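Local coordinates for protein amidohydrolase (Mycoplasma synoviae, PDB 3OVG) that hydrolyses the 1,4-lactone ring of five-carbon sugar lactone 5-phosphates such as D-xylono-1,4-lactone 5-phosphate, using two zinc ions, at residues T10-I15 with I84-K89; I66-P71 with G93-S98; E172-T177 with K200-F205; N208-Q213 with P324-A329. One frame throughout, in Å; residues are numbered along the deposited sequence.

From the N terminus, interaction 1 closes a loop of 68 residues, bringing the turn of the first hairpin onto helix 78-88. Interaction 2 opens inside that loop and closes after it, so the two cross; they touch, Val11 packing on Met97, and together tie the hairpin to a beta-alpha-beta unit of the barrel. Interaction 3 follows in series and joins helices 165-181 and 195-205. Interaction 4 comes last and closes the longest loop, 110 residues, bringing the end of helix 313-327 to strand 212-215. It meets interaction 3 where Leu202 touches Ile212, and interaction 2 where Leu328 touches Val67 and Ile96, so late and early parts of the barrel meet there.

Interaction 1: residues T10-I15 with I84-K89; sequences TVLGDI and IANAVK
Val11 and Leu12, the two central residues of the type I beta turn in the N-terminal hairpin, rest on the last turn of helix 78-88, at Ala85 and Asn86, and on Lys89 just after it. The closest touch is methyl on methyl: Val11 CG2 stands 3.3 Å from Ala85 CB, tighter than an ordinary van der Waals contact. CG1 of the same valine is anti to the carbonyl carbon (chi1 -61°) and packs on Met97, so the two branches touch different elements. Leu12 spreads its branches over the more exposed part of the helix surface. Its CD2 approaches both Ala85 CB, at 4.0 Å, and Lys89 CB, at 3.8 Å, positions one helical turn apart, while CD1 lies 3.7 Å from Asn86 OD1 in a non-bonded touch. CD1 nearly eclipses CA (chi2 13°), a strained torsion as modelled for this exposed residue. The Lys89 side chain crosses Leu12 at about a right angle, and its NZ makes a weak bond back to Asn86 O. In this TIM-barrel protein of the phosphotriesterase family the hairpin also lies beside strand 94-97, the strand that follows helix 78-88; Val11 is joined to Val95 by a backbone hydrogen bond. Within the turn, Thr10 OG1 accepts from Leu12 N at 3.1 Å, an ST turn, and donates to Gly13 O at 2.7 Å, in the carbonyl plane and on a lone pair. Gly13 O is gripped a second time by Thr10 N. Gly13 has a backbone conformation in which a CB would press against the carbonyl O of Leu12.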
loop_
_atom_site.group_PDB
_atom_site.type_symbol
_atom_site.label_atom_id
_atom_site.label_comp_id
_atom_site.label_asym_id
_atom_site.label_seq_id
_atom_site.Cartn_x
_atom_site.Cartn_y
_atom_site.Cartn_z
ATOM N N THR A 10 -4.986 3.939 43.175
ATOM C CA THR A 10 -5.214 2.771 42.335
ATOM C C THR A 10 -6.677 2.675 41.989
ATOM O O THR A 10 -7.509 3.417 42.542
ATOM C CB THR A 10 -4.787 1.412 42.991
ATOM O OG1 THR A 10 -5.759 0.997 43.959
ATOM C CG2 THR A 10 -3.438 1.515 43.634
ATOM N N VAL A 11 -6.988 1.772 41.062
ATOM C CA VAL A 11 -8.366 1.574 40.621
ATOM C C VAL A 11 -9.208 1.053 41.763
ATOM O O VAL A 11 -10.389 1.281 41.812
ATOM C CB VAL A 11 -8.457 0.650 39.364
ATOM C CG1 VAL A 11 -7.681 1.304 38.205
ATOM C CG2 VAL A 11 -7.931 -0.778 39.682
ATOM N N LEU A 12 -8.583 0.413 42.735
ATOM C CA LEU A 12 -9.363 -0.086 43.859
ATOM C C LEU A 12 -9.297 0.853 45.048
ATOM O O LEU A 12 -9.797 0.515 46.108
ATOM C CB LEU A 12 -8.883 -1.468 44.278
ATOM C CG LEU A 12 -9.538 -2.710 43.654
ATOM C CD1 LEU A 12 -10.413 -2.432 42.435
ATOM C CD2 LEU A 12 -8.479 -3.765 43.366
ATOM N N GLY A 13 -8.688 2.031 44.884
ATOM C CA GLY A 13 -8.574 2.957 46.008
ATOM C C GLY A 13 -7.166 3.464 46.320
ATOM O O GLY A 13 -6.159 2.934 45.818
ATOM N N ASP A 14 -7.097 4.513 47.136
ATOM C CA ASP A 14 -5.830 5.113 47.469
ATOM C C ASP A 14 -5.127 4.160 48.392
ATOM O O ASP A 14 -5.759 3.570 49.265
ATOM C CB ASP A 14 -6.061 6.458 48.150
ATOM C CG ASP A 14 -6.623 7.502 47.187
ATOM O OD1 ASP A 14 -6.774 7.186 45.980
ATOM O OD2 ASP A 14 -6.923 8.633 47.621
ATOM N N ILE A 15 -3.828 3.964 48.188
ATOM C CA ILE A 15 -3.038 3.161 49.105
ATOM C C ILE A 15 -1.821 3.936 49.581
ATOM O O ILE A 15 -1.341 4.819 48.888
ATOM C CB ILE A 15 -2.496 1.874 48.440
ATOM C CG1 ILE A 15 -1.522 2.228 47.321
ATOM C CG2 ILE A 15 -3.640 1.027 47.913
ATOM C CD1 ILE A 15 -0.950 1.010 46.634
ATOM N N ILE A 84 -9.204 -7.377 35.972
ATOM C CA ILE A 84 -7.836 -7.798 36.203
ATOM C C ILE A 84 -7.377 -7.356 37.611
ATOM O O ILE A 84 -6.825 -8.145 38.356
ATOM C CB ILE A 84 -6.882 -7.269 35.099
ATOM C CG1 ILE A 84 -7.274 -7.843 33.720
ATOM C CG2 ILE A 84 -5.454 -7.585 35.477
ATOM C CD1 ILE A 84 -6.735 -7.068 32.512
ATOM N N ALA A 85 -7.655 -6.107 37.993
ATOM C CA ALA A 85 -7.237 -5.603 39.299
ATOM C C ALA A 85 -7.838 -6.445 40.442
ATOM O O ALA A 85 -7.151 -6.816 41.390
ATOM C CB ALA A 85 -7.644 -4.101 39.457
ATOM N N ASN A 86 -9.132 -6.729 40.344
ATOM C CA ASN A 86 -9.833 -7.482 41.385
ATOM C C ASN A 86 -9.338 -8.915 41.475
ATOM O O ASN A 86 -9.333 -9.511 42.556
ATOM C CB ASN A 86 -11.342 -7.483 41.100
ATOM C CG ASN A 86 -12.022 -6.231 41.615
ATOM O OD1 ASN A 86 -11.841 -5.852 42.767
ATOM N ND2 ASN A 86 -12.811 -5.599 40.774
ATOM N N ALA A 87 -8.948 -9.479 40.337
ATOM C CA ALA A 87 -8.435 -10.839 40.302
ATOM C C ALA A 87 -7.079 -10.943 41.014
ATOM O O ALA A 87 -6.708 -12.002 41.530
ATOM C CB ALA A 87 -8.332 -11.325 38.878
ATOM N N VAL A 88 -6.344 -9.838 41.089
ATOM C CA VAL A 88 -5.052 -9.943 41.735
ATOM C C VAL A 88 -4.917 -9.184 43.052
ATOM O O VAL A 88 -3.840 -9.199 43.647
ATOM C CB VAL A 88 -3.851 -9.585 40.784
ATOM C CG1 VAL A 88 -3.881 -10.444 39.526
ATOM C CG2 VAL A 88 -3.807 -8.080 40.449
ATOM N N LYS A 89 -5.973 -8.527 43.517
ATOM C CA LYS A 89 -5.828 -7.737 44.739
ATOM C C LYS A 89 -5.378 -8.569 45.952
ATOM O O LYS A 89 -4.545 -8.105 46.740
ATOM C CB LYS A 89 -7.060 -6.876 45.075
ATOM C CG LYS A 89 -8.393 -7.589 45.150
ATOM C CD LYS A 89 -9.366 -6.800 46.076
ATOM C CE LYS A 89 -10.842 -7.162 45.799
ATOM N NZ LYS A 89 -11.080 -8.551 45.228
#

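Interaction 2: residues I66-P71 with G93-S98; sequences IVTMDP and GNVIMS
Ile66 and Asn94 open the tight part of the contact between two neighbouring parallel strands: Ile66 N gives a nearly straight bond to Asn94 O (2.9 Å, 170° at the hydrogen), and Ile66 O receives Ile96 N at 3.2 Å. Thr68 N to Ile96 O (2.9 Å, bent to 142°) is the last direct backbone bond before the strands part. Val67 and Ile96 lie on the same face, Val67 CG1 resting 4.1 Å from Ile96 CG2. The opposite face carries Ile66, Thr68, Val95 and Met97; there Thr68 OG1, placed by chi1 (58°) between the backbone N and the carbonyl carbon, sits 3.5 Å from Met97 CG, and Val95 packs on helices 48-60 and 78-88. Past Thr68 direct bonding gives way to a water that accepts from Ser98 N and donates to Thr68 O and Asp70 O. Met69, modelled as selenomethionine and the centre of an inverse gamma turn, bends back through chi2 and chi3 until CE is 3.4 Å from Ser98 OG. The parted end faces the metal site: Asp70 OD2 is hydrogen-bonded to ND1 of the zinc ligand His28, a second-shell contact, and Met69 O accepts from NZ of carboxylated Lys155, whose carbamate bridges both zinc ions. Strands 63-68 and 94-97, with helix 78-88 between them, form a beta-alpha-beta unit, the repeating element of the TIM barrel, with catalytic machinery at the C-terminal strand ends.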
loop_
_atom_site.group_PDB
_atom_site.type_symbol
_atom_site.label_atom_id
_atom_site.label_comp_id
_atom_site.label_asym_id
_atom_site.label_seq_id
_atom_site.Cartn_x
_atom_site.Cartn_y
_atom_site.Cartn_z
ATOM N N ILE A 66 1.288 -2.372 38.660
ATOM C CA ILE A 66 1.412 -2.053 37.246
ATOM C C ILE A 66 0.605 -0.818 36.890
ATOM O O ILE A 66 -0.586 -0.748 37.165
ATOM C CB ILE A 66 1.036 -3.272 36.344
ATOM C CG1 ILE A 66 2.068 -4.372 36.525
ATOM C CG2 ILE A 66 0.964 -2.868 34.875
ATOM C CD1 ILE A 66 1.637 -5.726 36.038
ATOM N N VAL A 67 1.270 0.185 36.316
ATOM C CA VAL A 67 0.577 1.371 35.817
ATOM C C VAL A 67 0.203 1.183 34.325
ATOM O O VAL A 67 1.059 1.194 33.441
ATOM C CB VAL A 67 1.454 2.631 35.973
ATOM C CG1 VAL A 67 0.677 3.912 35.637
ATOM C CG2 VAL A 67 2.047 2.699 37.405
ATOM N N THR A 68 -1.081 1.052 34.041
ATOM C CA THR A 68 -1.510 0.864 32.672
ATOM C C THR A 68 -1.731 2.221 31.987
ATOM O O THR A 68 -2.645 2.967 32.335
ATOM C CB THR A 68 -2.768 -0.038 32.597
ATOM O OG1 THR A 68 -3.820 0.547 33.362
ATOM C CG2 THR A 68 -2.457 -1.424 33.192
HETATM N N MSE A 69 -0.898 2.527 31.002
HETATM C CA MSE A 69 -0.857 3.867 30.434
HETATM C C MSE A 69 -1.765 4.084 29.189
HETATM O O MSE A 69 -1.301 4.518 28.146
HETATM C CB MSE A 69 0.599 4.262 30.129
HETATM C CG MSE A 69 1.476 4.446 31.410
HETATM SE SE MSE A 69 0.749 5.802 32.661
HETATM C CE MSE A 69 0.184 7.224 31.379
ATOM N N ASP A 70 -3.049 3.791 29.312
ATOM C CA ASP A 70 -3.956 4.046 28.199
ATOM C C ASP A 70 -4.842 5.269 28.467
ATOM O O ASP A 70 -5.656 5.255 29.379
ATOM C CB ASP A 70 -4.823 2.826 27.993
ATOM C CG ASP A 70 -4.020 1.520 28.116
ATOM O OD1 ASP A 70 -3.968 0.959 29.245
ATOM O OD2 ASP A 70 -3.453 1.086 27.087
ATOM N N PRO A 71 -4.677 6.335 27.681
ATOM C CA PRO A 71 -5.574 7.469 27.917
ATOM C C PRO A 71 -6.969 7.066 27.418
ATOM O O PRO A 71 -7.113 6.129 26.646
ATOM C CB PRO A 71 -5.013 8.569 27.010
ATOM C CG PRO A 71 -4.111 7.857 25.986
ATOM C CD PRO A 71 -3.994 6.401 26.379
ATOM N N GLY A 93 -1.416 -7.397 44.224
ATOM C CA GLY A 93 -1.261 -6.655 42.977
ATOM C C GLY A 93 -2.036 -5.340 42.995
ATOM O O GLY A 93 -3.146 -5.301 43.526
ATOM N N ASN A 94 -1.463 -4.273 42.427
ATOM C CA ASN A 94 -2.175 -2.997 42.290
ATOM C C ASN A 94 -2.185 -2.524 40.840
ATOM O O ASN A 94 -1.196 -2.716 40.105
ATOM C CB ASN A 94 -1.535 -1.870 43.111
ATOM C CG ASN A 94 -1.381 -2.209 44.603
ATOM O OD1 ASN A 94 -0.255 -2.442 45.089
ATOM N ND2 ASN A 94 -2.501 -2.217 45.334
ATOM N N VAL A 95 -3.279 -1.880 40.442
ATOM C CA VAL A 95 -3.366 -1.242 39.127
ATOM C C VAL A 95 -3.652 0.266 39.228
ATOM O O VAL A 95 -4.542 0.723 39.979
ATOM C CB VAL A 95 -4.429 -1.902 38.270
ATOM C CG1 VAL A 95 -4.539 -1.179 36.915
ATOM C CG2 VAL A 95 -4.105 -3.402 38.080
ATOM N N ILE A 96 -2.876 1.047 38.486
ATOM C CA ILE A 96 -3.109 2.475 38.427
ATOM C C ILE A 96 -3.458 2.787 36.990
ATOM O O ILE A 96 -2.727 2.410 36.076
ATOM C CB ILE A 96 -1.889 3.262 38.875
ATOM C CG1 ILE A 96 -1.644 3.035 40.378
ATOM C CG2 ILE A 96 -2.083 4.768 38.558
ATOM C CD1 ILE A 96 -0.382 3.769 40.889
HETATM N N MSE A 97 -4.592 3.443 36.771
HETATM C CA MSE A 97 -5.005 3.720 35.405
HETATM C C MSE A 97 -4.837 5.202 35.089
HETATM O O MSE A 97 -4.648 6.002 36.006
HETATM C CB MSE A 97 -6.454 3.262 35.180
HETATM C CG MSE A 97 -6.558 1.728 35.103
HETATM SE SE MSE A 97 -8.438 1.286 34.674
HETATM C CE MSE A 97 -8.435 1.578 32.717
ATOM N N SER A 98 -4.964 5.568 33.807
ATOM C CA SER A 98 -4.592 6.911 33.375
ATOM C C SER A 98 -5.734 7.709 32.827
ATOM O O SER A 98 -6.651 7.159 32.182
ATOM C CB SER A 98 -3.505 6.836 32.318
ATOM O OG SER A 98 -3.043 8.131 31.975
HETATM O O HOH W 1 -5.661 3.698 31.801
#

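Interaction 3: residues E172-T177 with K200-F205; sequences EVAART and KHLIGF
Ala175 fills the hollow between Leu202 and Phe205 where two neighbouring helices cross. Its CB is the bump: it lies 3.5 Å from Phe205 CB, 3.9 Å from Leu202 O and 4.0 Å from Leu202 CD2, so the small methyl is hemmed in by the backbone as well as by both side chains. Leu202 CD2 also lies loosely against Ala174 CB (4.4 Å), so it touches two successive alanines. Next to this, the broad Phe205 ring lies against Glu172. Glu172 CB sits over one ring face in a CH-pi contact, 3.7 Å from the centroid and displaced toward CZ, which it approaches to 3.4 Å. CG is anti to the backbone N (chi1 173°) and the chain stays extended; from CB above CZ it leaves over the CE1 edge, CG lying above and just outside CE1 and CD already beyond the rim, with the carboxylate turned 36° from the ring plane. The axes of segments 172-177 and 200-205, in helices 165-181 and 195-205, come within 8.9 Å at a crossing angle of -46°, a close approach in which alanines line the facing surface. Val173, on the far side of its helix, packs on helix 119-131. The carboxylate, buried, is answered by two cations: OE2 meets Arg176 NH1 at 2.6 Å, the arginine being one turn on, and OE1 pairs with Lys349 of helix 343-351. The stem gives an apolar CH-pi contact; separately, the two cations paired with the carboxylate would favour an ionised Glu172 despite its burial.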
loop_
_atom_site.group_PDB
_atom_site.type_symbol
_atom_site.label_atom_id
_atom_site.label_comp_id
_atom_site.label_asym_id
_atom_site.label_seq_id
_atom_site.Cartn_x
_atom_site.Cartn_y
_atom_site.Cartn_z
ATOM N N GLU A 172 -0.444 21.122 28.611
ATOM C CA GLU A 172 -1.023 22.115 29.504
ATOM C C GLU A 172 -2.147 21.431 30.290
ATOM O O GLU A 172 -2.304 21.625 31.490
ATOM C CB GLU A 172 -1.563 23.340 28.727
ATOM C CG GLU A 172 -2.335 24.298 29.646
ATOM C CD GLU A 172 -2.692 25.626 29.007
ATOM O OE1 GLU A 172 -2.169 25.957 27.936
ATOM O OE2 GLU A 172 -3.518 26.342 29.590
ATOM N N VAL A 173 -2.927 20.609 29.609
ATOM C CA VAL A 173 -3.995 19.905 30.296
ATOM C C VAL A 173 -3.388 19.010 31.403
ATOM O O VAL A 173 -3.873 18.975 32.536
ATOM C CB VAL A 173 -4.856 19.089 29.313
ATOM C CG1 VAL A 173 -5.672 18.029 30.084
ATOM C CG2 VAL A 173 -5.777 20.018 28.487
ATOM N N ALA A 174 -2.292 18.330 31.093
ATOM C CA ALA A 174 -1.666 17.446 32.074
ATOM C C ALA A 174 -1.132 18.261 33.262
ATOM O O ALA A 174 -1.349 17.918 34.413
ATOM C CB ALA A 174 -0.545 16.687 31.421
ATOM N N ALA A 175 -0.420 19.341 32.974
ATOM C CA ALA A 175 0.165 20.172 34.033
ATOM C C ALA A 175 -0.932 20.737 34.932
ATOM O O ALA A 175 -0.816 20.712 36.157
ATOM C CB ALA A 175 1.045 21.298 33.436
ATOM N N ARG A 176 -2.012 21.217 34.326
ATOM C CA ARG A 176 -3.088 21.833 35.126
ATOM C C ARG A 176 -3.846 20.820 36.017
ATOM O O ARG A 176 -4.188 21.094 37.167
ATOM C CB ARG A 176 -4.042 22.616 34.206
ATOM C CG ARG A 176 -3.392 23.918 33.655
ATOM C CD ARG A 176 -4.181 24.590 32.527
ATOM N NE ARG A 176 -5.480 25.122 32.937
ATOM C CZ ARG A 176 -6.166 26.034 32.241
ATOM N NH1 ARG A 176 -5.659 26.527 31.114
ATOM N NH2 ARG A 176 -7.351 26.471 32.675
ATOM N N THR A 177 -4.104 19.647 35.468
ATOM C CA THR A 177 -4.751 18.560 36.211
ATOM C C THR A 177 -3.843 18.100 37.338
ATOM O O THR A 177 -4.297 17.817 38.460
ATOM C CB THR A 177 -5.044 17.380 35.265
ATOM O OG1 THR A 177 -5.874 17.853 34.205
ATOM C CG2 THR A 177 -5.791 16.230 35.974
ATOM N N LYS A 200 10.568 20.869 30.123
ATOM C CA LYS A 200 10.546 22.313 30.378
ATOM C C LYS A 200 9.152 22.891 30.280
ATOM O O LYS A 200 8.771 23.771 31.054
ATOM C CB LYS A 200 11.487 23.020 29.415
ATOM C CG LYS A 200 12.948 22.688 29.726
ATOM C CD LYS A 200 13.801 22.712 28.465
ATOM C CE LYS A 200 14.512 24.023 28.250
ATOM N NZ LYS A 200 15.607 23.878 27.200
ATOM N N HIS A 201 8.363 22.386 29.337
ATOM C CA HIS A 201 7.035 22.943 29.174
ATOM C C HIS A 201 6.205 22.653 30.403
ATOM O O HIS A 201 5.610 23.557 30.959
ATOM C CB HIS A 201 6.349 22.458 27.879
ATOM C CG HIS A 201 7.054 22.894 26.643
ATOM N ND1 HIS A 201 7.026 22.175 25.466
ATOM C CD2 HIS A 201 7.826 23.981 26.406
ATOM C CE1 HIS A 201 7.754 22.799 24.560
ATOM N NE2 HIS A 201 8.250 23.896 25.106
ATOM N N LEU A 202 6.170 21.404 30.835
ATOM C CA LEU A 202 5.329 21.021 31.964
ATOM C C LEU A 202 5.689 21.857 33.170
ATOM O O LEU A 202 4.814 22.355 33.864
ATOM C CB LEU A 202 5.491 19.523 32.292
ATOM C CG LEU A 202 4.834 18.604 31.279
ATOM C CD1 LEU A 202 5.246 17.197 31.637
ATOM C CD2 LEU A 202 3.314 18.762 31.325
ATOM N N ILE A 203 6.988 21.980 33.417
ATOM C CA ILE A 203 7.495 22.752 34.521
ATOM C C ILE A 203 7.184 24.211 34.309
ATOM O O ILE A 203 6.861 24.910 35.242
ATOM C CB ILE A 203 9.019 22.565 34.655
ATOM C CG1 ILE A 203 9.332 21.138 35.134
ATOM C CG2 ILE A 203 9.582 23.631 35.576
ATOM C CD1 ILE A 203 10.848 20.706 34.943
ATOM N N GLY A 204 7.243 24.665 33.062
ATOM C CA GLY A 204 6.847 26.025 32.747
ATOM C C GLY A 204 5.381 26.328 33.059
ATOM O O GLY A 204 5.033 27.466 33.393
ATOM N N PHE A 205 4.506 25.336 32.921
ATOM C CA PHE A 205 3.114 25.541 33.292
ATOM C C PHE A 205 2.946 25.562 34.812
ATOM O O PHE A 205 1.901 25.963 35.308
ATOM C CB PHE A 205 2.207 24.468 32.706
ATOM C CG PHE A 205 1.926 24.644 31.262
ATOM C CD1 PHE A 205 1.166 25.718 30.824
ATOM C CD2 PHE A 205 2.426 23.739 30.341
ATOM C CE1 PHE A 205 0.882 25.878 29.467
ATOM C CE2 PHE A 205 2.164 23.884 28.986
ATOM C CZ PHE A 205 1.394 24.961 28.537
#

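Interaction 4: residues N208-Q213 with P324-A329; sequences NPDKIQ and PKRVLA
Asp210 and Arg326 meet at about a right angle, with carboxylate and guanidinium planes 72° apart. Asp210 OD2 lies at the edge of the guanidinium, near its plane, and takes a weak salt-bridge bond from Arg326 NH1 at 3.3 Å, while Arg326 CD, at 3.2 Å, comes as close. A water accepts from NH1 and donates to Pro209 O; NH2 is held by Lys267 O and Thr236 OG1. Lys211, bent at chi2 and chi3, curls NZ to the backbone at the helix end: it donates to Arg326 O at 3.3 Å, nearly along the C=O axis, and another water links the same two atoms. Its 2.4 Å approach to Ala329 O is too short to be trusted in detail. Gln213 crosses Val327 at about a right angle, its OE1 3.9 Å from Val327 CG2 and 3.9 Å from Leu328 CD2, while NE2 bonds to Thr270 OG1. Between these groups the backbones approach closely, Val327 CA lying 3.6 Å from Asp210 O. The end of helix 313-327 thus docks at the start of strand 212-215, which runs between barrel strands 185-190 and 236-239, with Ile212 turned to Leu202 of helix 195-205.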
loop_
_atom_site.group_PDB
_atom_site.type_symbol
_atom_site.label_atom_id
_atom_site.label_comp_id
_atom_site.label_asym_id
_atom_site.label_seq_id
_atom_site.Cartn_x
_atom_site.Cartn_y
_atom_site.Cartn_z
ATOM N N ASN A 208 5.064 20.141 39.077
ATOM C CA ASN A 208 6.201 19.708 39.893
ATOM C C ASN A 208 7.072 18.666 39.165
ATOM O O ASN A 208 6.594 17.561 38.879
ATOM C CB ASN A 208 5.665 19.128 41.203
ATOM C CG ASN A 208 6.770 18.734 42.194
ATOM O OD1 ASN A 208 7.970 18.836 41.923
ATOM N ND2 ASN A 208 6.343 18.257 43.359
ATOM N N PRO A 209 8.355 18.997 38.901
ATOM C CA PRO A 209 9.249 18.037 38.250
ATOM C C PRO A 209 9.197 16.680 38.954
ATOM O O PRO A 209 9.448 15.650 38.360
ATOM C CB PRO A 209 10.656 18.631 38.470
ATOM C CG PRO A 209 10.451 20.028 38.946
ATOM C CD PRO A 209 9.069 20.154 39.473
ATOM N N ASP A 210 8.919 16.696 40.245
ATOM C CA ASP A 210 8.914 15.455 41.009
ATOM C C ASP A 210 7.793 14.489 40.669
ATOM O O ASP A 210 7.833 13.323 41.092
ATOM C CB ASP A 210 8.855 15.736 42.510
ATOM C CG ASP A 210 10.088 15.268 43.211
ATOM O OD1 ASP A 210 11.136 15.947 43.042
ATOM O OD2 ASP A 210 10.012 14.207 43.905
ATOM N N LYS A 211 6.792 14.985 39.957
ATOM C CA LYS A 211 5.600 14.203 39.576
ATOM C C LYS A 211 5.649 13.710 38.117
ATOM O O LYS A 211 4.695 13.059 37.624
ATOM C CB LYS A 211 4.339 15.049 39.733
ATOM C CG LYS A 211 3.980 15.473 41.139
ATOM C CD LYS A 211 3.634 14.275 42.040
ATOM C CE LYS A 211 4.885 13.737 42.769
ATOM N NZ LYS A 211 4.517 13.055 44.033
ATOM N N ILE A 212 6.756 14.005 37.439
ATOM C CA ILE A 212 6.834 13.821 35.996
ATOM C C ILE A 212 7.707 12.650 35.599
ATOM O O ILE A 212 8.907 12.618 35.907
ATOM C CB ILE A 212 7.419 15.080 35.291
ATOM C CG1 ILE A 212 6.617 16.344 35.647
ATOM C CG2 ILE A 212 7.606 14.832 33.745
ATOM C CD1 ILE A 212 7.106 17.594 34.895
ATOM N N GLN A 213 7.107 11.709 34.883
ATOM C CA GLN A 213 7.886 10.722 34.140
ATOM C C GLN A 213 7.824 10.954 32.630
ATOM O O GLN A 213 6.756 11.332 32.065
ATOM C CB GLN A 213 7.360 9.324 34.414
ATOM C CG GLN A 213 7.739 8.753 35.769
ATOM C CD GLN A 213 7.039 7.436 36.014
ATOM O OE1 GLN A 213 5.865 7.421 36.411
ATOM N NE2 GLN A 213 7.751 6.318 35.785
ATOM N N PRO A 324 9.524 4.918 42.042
ATOM C CA PRO A 324 8.068 4.974 41.819
ATOM C C PRO A 324 7.269 5.426 43.051
ATOM O O PRO A 324 6.204 6.061 42.910
ATOM C CB PRO A 324 7.708 3.537 41.423
ATOM C CG PRO A 324 9.001 2.916 40.968
ATOM C CD PRO A 324 10.082 3.576 41.810
ATOM N N LYS A 325 7.779 5.101 44.242
ATOM C CA LYS A 325 7.160 5.519 45.486
ATOM C C LYS A 325 7.120 7.046 45.551
ATOM O O LYS A 325 6.130 7.657 46.005
ATOM C CB LYS A 325 7.926 4.924 46.682
ATOM C CG LYS A 325 7.431 5.354 48.034
ATOM C CD LYS A 325 7.661 4.235 49.087
ATOM C CE LYS A 325 9.048 4.248 49.678
ATOM N NZ LYS A 325 9.073 5.004 50.988
ATOM N N ARG A 326 8.197 7.648 45.065
ATOM C CA ARG A 326 8.316 9.099 44.933
ATOM C C ARG A 326 7.435 9.673 43.825
ATOM O O ARG A 326 6.602 10.529 44.075
ATOM C CB ARG A 326 9.770 9.500 44.680
ATOM C CG ARG A 326 9.930 10.974 44.406
ATOM C CD ARG A 326 11.405 11.393 44.317
ATOM N NE ARG A 326 12.123 10.821 43.171
ATOM C CZ ARG A 326 11.897 11.162 41.903
ATOM N NH1 ARG A 326 10.951 12.048 41.609
ATOM N NH2 ARG A 326 12.601 10.605 40.918
ATOM N N VAL A 327 7.607 9.197 42.601
ATOM C CA VAL A 327 7.002 9.867 41.452
ATOM C C VAL A 327 5.494 9.614 41.302
ATOM O O VAL A 327 4.813 10.407 40.660
ATOM C CB VAL A 327 7.729 9.535 40.142
ATOM C CG1 VAL A 327 9.183 9.935 40.244
ATOM C CG2 VAL A 327 7.606 8.030 39.801
ATOM N N LEU A 328 4.979 8.544 41.916
ATOM C CA LEU A 328 3.561 8.197 41.805
ATOM C C LEU A 328 2.719 8.707 42.980
ATOM O O LEU A 328 1.492 8.579 42.966
ATOM C CB LEU A 328 3.378 6.675 41.666
ATOM C CG LEU A 328 3.959 6.030 40.396
ATOM C CD1 LEU A 328 3.750 4.508 40.502
ATOM C CD2 LEU A 328 3.230 6.546 39.164
ATOM N N ALA A 329 3.371 9.275 43.998
ATOM C CA ALA A 329 2.656 9.783 45.174
ATOM C C ALA A 329 1.896 11.054 44.807
ATOM O O ALA A 329 2.446 11.889 44.106
ATOM C CB ALA A 329 3.663 10.072 46.307
HETATM O O HOH W 2 11.308 13.357 39.105
HETATM O O HOH W 3 6.822 13.228 45.488
#